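Local coordinates for FERM, RhoGEF and pleckstrin domain-containing protein 2 (Mus musculus, PDB 4GYV) that acts as a guanine nucleotide exchange factor that activates RAC1, taking part in semaphorin responses, actin remodelling and osteoclast differentiation, here represented by its catalytic DH domain, at residues M99-K103 and A187-V191; T18-Y22 and R156-Y160; S53-V58 and S107-H112. Numbering follows the deposited sequence.

In the fold
Two helix-helix contacts and one contact between a turn and helix ends hold different parts of the all-helical DH domain together, and no two of them share a helix. Interactions 1 and 2 are buried. Interaction 2 is the innermost, its centre about 5 Å from the centre of the chain, and there a salt bridge and hydrogen bonds span a wide gap between two helices. Interaction 1 is largely apolar, with the K103-E190 salt bridge at its exposed edge, whereas interaction 3, only partly buried, mixes aromatic faces with a histidine-to-backbone hydrogen bond. L157 of segment 156-160 is one point where they meet, packing on L102 and F109; another is Y160, on which M99 and I188 pack.

Interaction 1 of 3, residues M99-K103 and A187-V191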
loop_
_atom_site.group_PDB
_atom_site.type_symbol
_atom_site.label_atom_id
_atom_site.label_comp_id
_atom_site.label_asym_id
_atom_site.label_seq_id
_atom_site.Cartn_x
_atom_site.Cartn_y
_atom_site.Cartn_z
HETATM N N MSE A 99 -16.838 19.078 6.272
HETATM C CA MSE A 99 -17.822 19.530 5.293
HETATM C C MSE A 99 -17.884 21.052 5.259
HETATM O O MSE A 99 -17.985 21.647 4.197
HETATM C CB MSE A 99 -19.197 18.913 5.510
HETATM C CG MSE A 99 -19.255 17.398 5.294
HETATM SE SE MSE A 99 -18.344 16.636 3.708
HETATM C CE MSE A 99 -16.734 16.018 4.525
ATOM N N ARG A 100 -17.789 21.687 6.421
ATOM C CA ARG A 100 -17.699 23.142 6.473
ATOM C C ARG A 100 -16.455 23.650 5.733
ATOM O O ARG A 100 -16.522 24.650 5.036
ATOM C CB ARG A 100 -17.686 23.657 7.928
ATOM C CG ARG A 100 -19.052 23.970 8.583
ATOM C CD ARG A 100 -18.911 24.946 9.779
ATOM N NE ARG A 100 -18.036 24.433 10.839
ATOM C CZ ARG A 100 -16.731 24.700 10.951
ATOM N NH1 ARG A 100 -16.021 24.175 11.945
ATOM N NH2 ARG A 100 -16.127 25.485 10.069
ATOM N N GLN A 101 -15.322 22.973 5.909
ATOM C CA GLN A 101 -14.058 23.402 5.312
ATOM C C GLN A 101 -14.149 23.349 3.805
ATOM O O GLN A 101 -13.561 24.159 3.096
ATOM C CB GLN A 101 -12.928 22.481 5.742
ATOM C CG GLN A 101 -12.094 22.998 6.865
ATOM C CD GLN A 101 -11.341 21.884 7.581
ATOM O OE1 GLN A 101 -11.220 20.755 7.065
ATOM N NE2 GLN A 101 -10.840 22.188 8.790
ATOM N N LEU A 102 -14.886 22.363 3.326
ATOM C CA LEU A 102 -14.977 22.069 1.917
ATOM C C LEU A 102 -15.536 23.269 1.173
ATOM O O LEU A 102 -15.224 23.485 0.006
ATOM C CB LEU A 102 -15.879 20.858 1.747
ATOM C CG LEU A 102 -15.971 20.153 0.418
ATOM C CD1 LEU A 102 -14.596 19.750 -0.010
ATOM C CD2 LEU A 102 -16.862 18.944 0.617
ATOM N N LYS A 103 -16.354 24.060 1.857
ATOM C CA LYS A 103 -16.964 25.219 1.227
ATOM C C LYS A 103 -15.918 26.174 0.667
ATOM O O LYS A 103 -16.145 26.836 -0.341
ATOM C CB LYS A 103 -17.891 25.943 2.203
ATOM C CG LYS A 103 -19.119 25.146 2.595
ATOM C CD LYS A 103 -20.018 25.968 3.503
ATOM C CE LYS A 103 -21.223 25.172 3.976
ATOM N NZ LYS A 103 -21.962 25.858 5.082
ATOM N N ALA A 187 -24.219 20.894 5.262
ATOM C CA ALA A 187 -23.046 21.508 4.657
ATOM C C ALA A 187 -22.684 20.924 3.288
ATOM O O ALA A 187 -22.514 21.654 2.314
ATOM C CB ALA A 187 -21.875 21.380 5.591
ATOM N N ILE A 188 -22.537 19.604 3.233
ATOM C CA ILE A 188 -22.199 18.919 2.000
ATOM C C ILE A 188 -23.321 19.080 0.969
ATOM O O ILE A 188 -23.074 19.173 -0.230
ATOM C CB ILE A 188 -21.915 17.422 2.253
ATOM C CG1 ILE A 188 -21.499 16.737 0.957
ATOM C CG2 ILE A 188 -23.139 16.707 2.825
ATOM C CD1 ILE A 188 -20.368 17.433 0.258
ATOM N N THR A 189 -24.558 19.124 1.432
ATOM C CA THR A 189 -25.659 19.350 0.516
ATOM C C THR A 189 -25.567 20.740 -0.118
ATOM O O THR A 189 -25.802 20.896 -1.327
ATOM C CB THR A 189 -27.000 19.155 1.205
ATOM O OG1 THR A 189 -27.112 17.786 1.612
ATOM C CG2 THR A 189 -28.104 19.466 0.269
ATOM N N GLU A 190 -25.205 21.738 0.691
ATOM C CA GLU A 190 -24.945 23.078 0.170
ATOM C C GLU A 190 -23.898 23.024 -0.930
ATOM O O GLU A 190 -24.061 23.636 -1.976
ATOM C CB GLU A 190 -24.501 24.035 1.273
ATOM C CG GLU A 190 -25.571 24.277 2.312
ATOM C CD GLU A 190 -25.217 25.371 3.297
ATOM O OE1 GLU A 190 -24.117 25.949 3.146
ATOM O OE2 GLU A 190 -26.042 25.646 4.209
ATOM N N VAL A 191 -22.824 22.279 -0.694
ATOM C CA VAL A 191 -21.741 22.197 -1.656
ATOM C C VAL A 191 -22.190 21.529 -2.951
ATOM O O VAL A 191 -21.982 22.065 -4.036
ATOM C CB VAL A 191 -20.543 21.446 -1.084
ATOM C CG1 VAL A 191 -19.497 21.218 -2.168
ATOM C CG2 VAL A 191 -19.952 22.232 0.053
#
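K103 and E190 close the exposed edge of this helix pairing with a salt bridge, K103 NZ donating to E190 OE1 over 2.9 Å. The extended lysine lays its aliphatic part along V191 and A187: K103 CG lies 4.0 Å from V191 CG2, and K103 CE 4.2 Å from A187 CB. Inside this polar edge the contact is apolar. The small side chain of A187 brings the backbones close, its CB 3.6 Å from CB of M99 (modelled as selenomethionine), while M99 SE sits 3.9 Å from I188 CB and L102 CD2 3.8 Å from I188 CD1. The main-chain bonds here stay within each segment: V191 N donates to A187 O at 3.1 Å, K103 N to R100 O at 3.2 Å, and L102 N more weakly to M99 O at 3.3 Å. Neighbouring threonine hydroxyls add to this, T106 on K103 O and T192 on I188 O. M99 also touches Y160 and L164 of helix 152-170 and F65 of helix 56-77. The pair belongs to the elongated, all-helical bundle of the DH (RhoGEF) domain, where it joins helices 92-102 and 178-194.

Interaction 2 of 3, residues T18-Y22 and R156-Y160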
loop_
_atom_site.group_PDB
_atom_site.type_symbol
_atom_site.label_atom_id
_atom_site.label_comp_id
_atom_site.label_asym_id
_atom_site.label_seq_id
_atom_site.Cartn_x
_atom_site.Cartn_y
_atom_site.Cartn_z
ATOM N N THR A 18 -12.827 4.162 1.583
ATOM C CA THR A 18 -13.011 4.792 0.292
ATOM C C THR A 18 -12.212 6.088 0.137
ATOM O O THR A 18 -11.831 6.445 -0.968
ATOM C CB THR A 18 -14.507 5.006 -0.063
ATOM O OG1 THR A 18 -15.121 5.898 0.873
ATOM C CG2 THR A 18 -15.228 3.688 -0.091
ATOM N N GLU A 19 -11.952 6.786 1.234
ATOM C CA GLU A 19 -11.100 7.977 1.175
ATOM C C GLU A 19 -9.650 7.651 0.771
ATOM O O GLU A 19 -9.079 8.341 -0.080
ATOM C CB GLU A 19 -11.095 8.735 2.506
ATOM C CG GLU A 19 -10.501 10.128 2.401
ATOM C CD GLU A 19 -11.460 11.134 1.721
ATOM O OE1 GLU A 19 -12.610 10.762 1.381
ATOM O OE2 GLU A 19 -11.063 12.304 1.527
ATOM N N ARG A 20 -9.075 6.612 1.393
ATOM C CA ARG A 20 -7.720 6.152 1.096
ATOM C C ARG A 20 -7.553 5.858 -0.401
ATOM O O ARG A 20 -6.591 6.310 -1.015
ATOM C CB ARG A 20 -7.355 4.918 1.931
ATOM C CG ARG A 20 -6.268 5.127 2.988
ATOM C CD ARG A 20 -5.733 3.812 3.588
ATOM N NE ARG A 20 -6.016 3.662 5.027
ATOM C CZ ARG A 20 -6.917 2.823 5.555
ATOM N NH1 ARG A 20 -7.649 2.039 4.768
ATOM N NH2 ARG A 20 -7.085 2.762 6.875
ATOM N N THR A 21 -8.498 5.125 -0.987
ATOM C CA THR A 21 -8.452 4.802 -2.404
ATOM C C THR A 21 -8.551 6.041 -3.287
ATOM O O THR A 21 -7.850 6.158 -4.286
ATOM C CB THR A 21 -9.611 3.901 -2.813
ATOM O OG1 THR A 21 -9.552 2.700 -2.069
ATOM C CG2 THR A 21 -9.511 3.544 -4.293
ATOM N N TYR A 22 -9.453 6.949 -2.946
ATOM C CA TYR A 22 -9.710 8.092 -3.808
ATOM C C TYR A 22 -8.447 8.926 -3.849
ATOM O O TYR A 22 -8.099 9.490 -4.888
ATOM C CB TYR A 22 -10.929 8.880 -3.316
ATOM C CG TYR A 22 -11.008 10.321 -3.735
ATOM C CD1 TYR A 22 -11.378 10.673 -5.014
ATOM C CD2 TYR A 22 -10.738 11.336 -2.834
ATOM C CE1 TYR A 22 -11.453 12.004 -5.393
ATOM C CE2 TYR A 22 -10.809 12.662 -3.198
ATOM C CZ TYR A 22 -11.164 12.989 -4.477
ATOM O OH TYR A 22 -11.249 14.308 -4.837
ATOM N N ARG A 156 -16.718 12.357 -5.642
ATOM C CA ARG A 156 -16.442 12.080 -4.224
ATOM C C ARG A 156 -17.372 12.895 -3.349
ATOM O O ARG A 156 -17.837 12.419 -2.315
ATOM C CB ARG A 156 -14.990 12.371 -3.857
ATOM C CG ARG A 156 -14.590 12.000 -2.458
ATOM C CD ARG A 156 -14.620 10.498 -2.239
ATOM N NE ARG A 156 -14.294 10.144 -0.850
ATOM C CZ ARG A 156 -14.732 9.054 -0.221
ATOM N NH1 ARG A 156 -15.524 8.196 -0.839
ATOM N NH2 ARG A 156 -14.381 8.823 1.032
ATOM N N LEU A 157 -17.652 14.126 -3.766
ATOM C CA LEU A 157 -18.526 14.978 -2.980
ATOM C C LEU A 157 -19.943 14.408 -2.929
ATOM O O LEU A 157 -20.605 14.470 -1.907
ATOM C CB LEU A 157 -18.526 16.403 -3.517
ATOM C CG LEU A 157 -17.124 16.995 -3.603
ATOM C CD1 LEU A 157 -17.244 18.426 -4.002
ATOM C CD2 LEU A 157 -16.406 16.903 -2.280
ATOM N N VAL A 158 -20.389 13.832 -4.034
ATOM C CA VAL A 158 -21.702 13.218 -4.098
ATOM C C VAL A 158 -21.751 12.035 -3.154
ATOM O O VAL A 158 -22.708 11.860 -2.406
ATOM C CB VAL A 158 -21.985 12.730 -5.513
ATOM C CG1 VAL A 158 -23.174 11.792 -5.528
ATOM C CG2 VAL A 158 -22.213 13.910 -6.414
ATOM N N HIS A 159 -20.704 11.226 -3.198
ATOM C CA HIS A 159 -20.541 10.122 -2.275
ATOM C C HIS A 159 -20.665 10.573 -0.830
ATOM O O HIS A 159 -21.331 9.909 -0.050
ATOM C CB HIS A 159 -19.194 9.439 -2.496
ATOM C CG HIS A 159 -19.179 7.999 -2.084
ATOM N ND1 HIS A 159 -18.124 7.154 -2.349
ATOM C CD2 HIS A 159 -20.092 7.255 -1.420
ATOM C CE1 HIS A 159 -18.393 5.951 -1.874
ATOM N NE2 HIS A 159 -19.584 5.984 -1.311
ATOM N N TYR A 160 -20.028 11.695 -0.475
ATOM C CA TYR A 160 -20.142 12.248 0.878
ATOM C C TYR A 160 -21.609 12.502 1.250
ATOM O O TYR A 160 -22.048 12.149 2.351
ATOM C CB TYR A 160 -19.361 13.555 1.033
ATOM C CG TYR A 160 -17.843 13.433 1.091
ATOM C CD1 TYR A 160 -17.208 12.199 1.289
ATOM C CD2 TYR A 160 -17.037 14.563 0.952
ATOM C CE1 TYR A 160 -15.803 12.106 1.338
ATOM C CE2 TYR A 160 -15.646 14.479 1.004
ATOM C CZ TYR A 160 -15.041 13.255 1.196
ATOM O OH TYR A 160 -13.669 13.203 1.238
#
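R156 dominates this contact, covered over 109 Å² by segment 18-22, with T18 and E19 its main partners. The two helix segments run antiparallel at 175° with axes 12.2 Å apart, so R156 has to reach across most of the gap. The guanidinium meets the carboxylate in a salt bridge: R156 NH2 and R156 NE lie 2.6 and 2.9 Å from E19 OE1, which also accepts Y160 OH at 2.7 Å. R156 NH1 donates to T18 OG1 at 2.9 Å, and that hydroxyl in turn bonds back to E14 O in its own helix. The aliphatic part of R156 lies on Y22, its CG 3.9 Å from the ring centroid and over the face. H62 of helix 56-77 extends the network, bonding to E19 OE2 and Y160 OH. As in other DH domains, these helices probably correspond to conserved regions CR1 and CR3, which help form the GTPase-binding surface. The chemistry is that of a buried guanidinium whose charge is balanced by E19 and whose NH1 is met by T18 OG1.

Interaction 3 of 3, residues S53-V58 and S107-H112; sequences SNIDPV and SYFQRH
A partly buried, mainly side-chain contact joins the turn leading into helix 56-77 with the end of helix 106-110 and the start of helix 112-124. N54 and Y108 have the nearest CA atoms, 4.7 Å apart. N54 (phi/psi -115/12; chi1 -66°, chi2 -74°) and the N-cap residue I55 (-122/-49) form the turn. S107-F109 are helical, R111 adopts -93/-3 and H112 (-63/-41) begins the next helix; R111 N bonds to Y108 O at 2.9 Å, H112 N to F109 O at 3.0 Å. H112 NE2 (chi1 -71°, chi2 -178°) donates to N54 O at 2.7 Å and 162°. In the all-helical bundle of the DH (RhoGEF) domain, the turn before helix 56-77 thus packs on the junction between helices 106-110 and 112-124. P57 CG lies 3.7 Å from the Y108 ring centroid (chi1 -56°, chi2 -65°), a CH-pi contact. N54 OD1 is 3.4 Å from Y108 CD1, at the ring's edge; N54 ND2 bonds to L50 O. V58 (chi1 t) sets CG2 over the F109 face (chi1 -71°, chi2 -81°), 3.9 Å from the centroid.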
loop_
_atom_site.group_PDB
_atom_site.type_symbol
_atom_site.label_atom_id
_atom_site.label_comp_id
_atom_site.label_asym_id
_atom_site.label_seq_id
_atom_site.Cartn_x
_atom_site.Cartn_y
_atom_site.Cartn_z
ATOM N N SER A 53 -3.540 23.702 -10.469
ATOM C CA SER A 53 -4.000 24.732 -9.561
ATOM C C SER A 53 -5.359 24.375 -8.959
ATOM O O SER A 53 -5.732 24.905 -7.911
ATOM C CB SER A 53 -4.082 26.055 -10.313
ATOM O OG SER A 53 -5.366 26.642 -10.226
ATOM N N ASN A 54 -6.091 23.482 -9.623
ATOM C CA ASN A 54 -7.449 23.134 -9.218
ATOM C C ASN A 54 -7.590 21.677 -8.771
ATOM O O ASN A 54 -8.726 21.167 -8.629
ATOM C CB ASN A 54 -8.432 23.392 -10.353
ATOM C CG ASN A 54 -8.555 24.848 -10.697
ATOM O OD1 ASN A 54 -9.169 25.627 -9.958
ATOM N ND2 ASN A 54 -7.987 25.233 -11.834
ATOM N N ILE A 55 -6.436 21.022 -8.582
ATOM C CA ILE A 55 -6.363 19.660 -8.062
ATOM C C ILE A 55 -5.515 19.608 -6.800
ATOM O O ILE A 55 -5.937 19.048 -5.786
ATOM C CB ILE A 55 -5.778 18.668 -9.074
ATOM C CG1 ILE A 55 -6.754 18.438 -10.197
ATOM C CG2 ILE A 55 -5.624 17.321 -8.434
ATOM C CD1 ILE A 55 -8.007 17.833 -9.684
ATOM N N ASP A 56 -4.325 20.207 -6.872
ATOM C CA ASP A 56 -3.430 20.321 -5.723
ATOM C C ASP A 56 -4.104 20.719 -4.413
ATOM O O ASP A 56 -3.879 20.065 -3.390
ATOM C CB ASP A 56 -2.279 21.278 -5.999
ATOM C CG ASP A 56 -1.155 20.644 -6.798
ATOM O OD1 ASP A 56 -1.083 19.392 -6.878
ATOM O OD2 ASP A 56 -0.332 21.424 -7.339
ATOM N N PRO A 57 -4.934 21.781 -4.427
ATOM C CA PRO A 57 -5.607 22.124 -3.162
ATOM C C PRO A 57 -6.649 21.082 -2.740
ATOM O O PRO A 57 -6.791 20.832 -1.550
ATOM C CB PRO A 57 -6.316 23.448 -3.480
ATOM C CG PRO A 57 -5.829 23.873 -4.792
ATOM C CD PRO A 57 -5.374 22.661 -5.522
ATOM N N VAL A 58 -7.377 20.518 -3.705
ATOM C CA VAL A 58 -8.333 19.460 -3.433
ATOM C C VAL A 58 -7.644 18.293 -2.737
ATOM O O VAL A 58 -8.148 17.765 -1.738
ATOM C CB VAL A 58 -9.005 18.957 -4.733
ATOM C CG1 VAL A 58 -9.616 17.562 -4.543
ATOM C CG2 VAL A 58 -10.044 19.937 -5.204
ATOM N N SER A 107 -14.572 26.535 -5.379
ATOM C CA SER A 107 -14.002 27.230 -6.526
ATOM C C SER A 107 -13.232 26.265 -7.427
ATOM O O SER A 107 -13.303 26.326 -8.652
ATOM C CB SER A 107 -13.047 28.311 -6.039
ATOM O OG SER A 107 -13.220 28.516 -4.652
ATOM N N TYR A 108 -12.472 25.379 -6.815
ATOM C CA TYR A 108 -11.620 24.522 -7.591
ATOM C C TYR A 108 -12.456 23.482 -8.307
ATOM O O TYR A 108 -12.273 23.251 -9.503
ATOM C CB TYR A 108 -10.593 23.856 -6.687
ATOM C CG TYR A 108 -9.780 24.836 -5.897
ATOM C CD1 TYR A 108 -8.939 25.710 -6.536
ATOM C CD2 TYR A 108 -9.826 24.868 -4.515
ATOM C CE1 TYR A 108 -8.179 26.612 -5.834
ATOM C CE2 TYR A 108 -9.060 25.772 -3.797
ATOM C CZ TYR A 108 -8.244 26.646 -4.475
ATOM O OH TYR A 108 -7.459 27.560 -3.824
ATOM N N PHE A 109 -13.365 22.850 -7.572
ATOM C CA PHE A 109 -14.203 21.811 -8.152
ATOM C C PHE A 109 -14.960 22.406 -9.331
ATOM O O PHE A 109 -15.106 21.791 -10.381
ATOM C CB PHE A 109 -15.179 21.262 -7.110
ATOM C CG PHE A 109 -14.523 20.438 -6.048
ATOM C CD1 PHE A 109 -14.192 19.114 -6.285
ATOM C CD2 PHE A 109 -14.236 20.979 -4.808
ATOM C CE1 PHE A 109 -13.574 18.342 -5.304
ATOM C CE2 PHE A 109 -13.618 20.212 -3.826
ATOM C CZ PHE A 109 -13.281 18.894 -4.082
ATOM N N GLN A 110 -15.404 23.635 -9.154
ATOM C CA GLN A 110 -16.161 24.338 -10.170
ATOM C C GLN A 110 -15.405 24.486 -11.491
ATOM O O GLN A 110 -16.019 24.659 -12.529
ATOM C CB GLN A 110 -16.546 25.717 -9.648
ATOM C CG GLN A 110 -17.740 26.289 -10.298
ATOM C CD GLN A 110 -18.968 26.046 -9.482
ATOM O OE1 GLN A 110 -19.135 26.655 -8.424
ATOM N NE2 GLN A 110 -19.848 25.153 -9.957
ATOM N N ARG A 111 -14.079 24.423 -11.464
ATOM C CA ARG A 111 -13.306 24.602 -12.696
ATOM C C ARG A 111 -12.977 23.283 -13.400
ATOM O O ARG A 111 -12.409 23.285 -14.489
ATOM C CB ARG A 111 -12.046 25.463 -12.470
ATOM C CG ARG A 111 -12.363 26.936 -12.289
ATOM C CD ARG A 111 -11.157 27.758 -11.876
ATOM N NE ARG A 111 -11.515 29.152 -11.586
ATOM C CZ ARG A 111 -11.803 30.071 -12.518
ATOM N NH1 ARG A 111 -12.110 31.327 -12.168
ATOM N NH2 ARG A 111 -11.780 29.738 -13.809
ATOM N N HIS A 112 -13.370 22.163 -12.804
ATOM C CA HIS A 112 -12.985 20.861 -13.344
ATOM C C HIS A 112 -13.516 20.557 -14.724
ATOM O O HIS A 112 -12.796 20.013 -15.539
ATOM C CB HIS A 112 -13.324 19.722 -12.386
ATOM C CG HIS A 112 -12.447 19.681 -11.172
ATOM N ND1 HIS A 112 -12.564 18.714 -10.201
ATOM C CD2 HIS A 112 -11.452 20.505 -10.767
ATOM C CE1 HIS A 112 -11.668 18.937 -9.255
ATOM N NE2 HIS A 112 -10.974 20.011 -9.581
#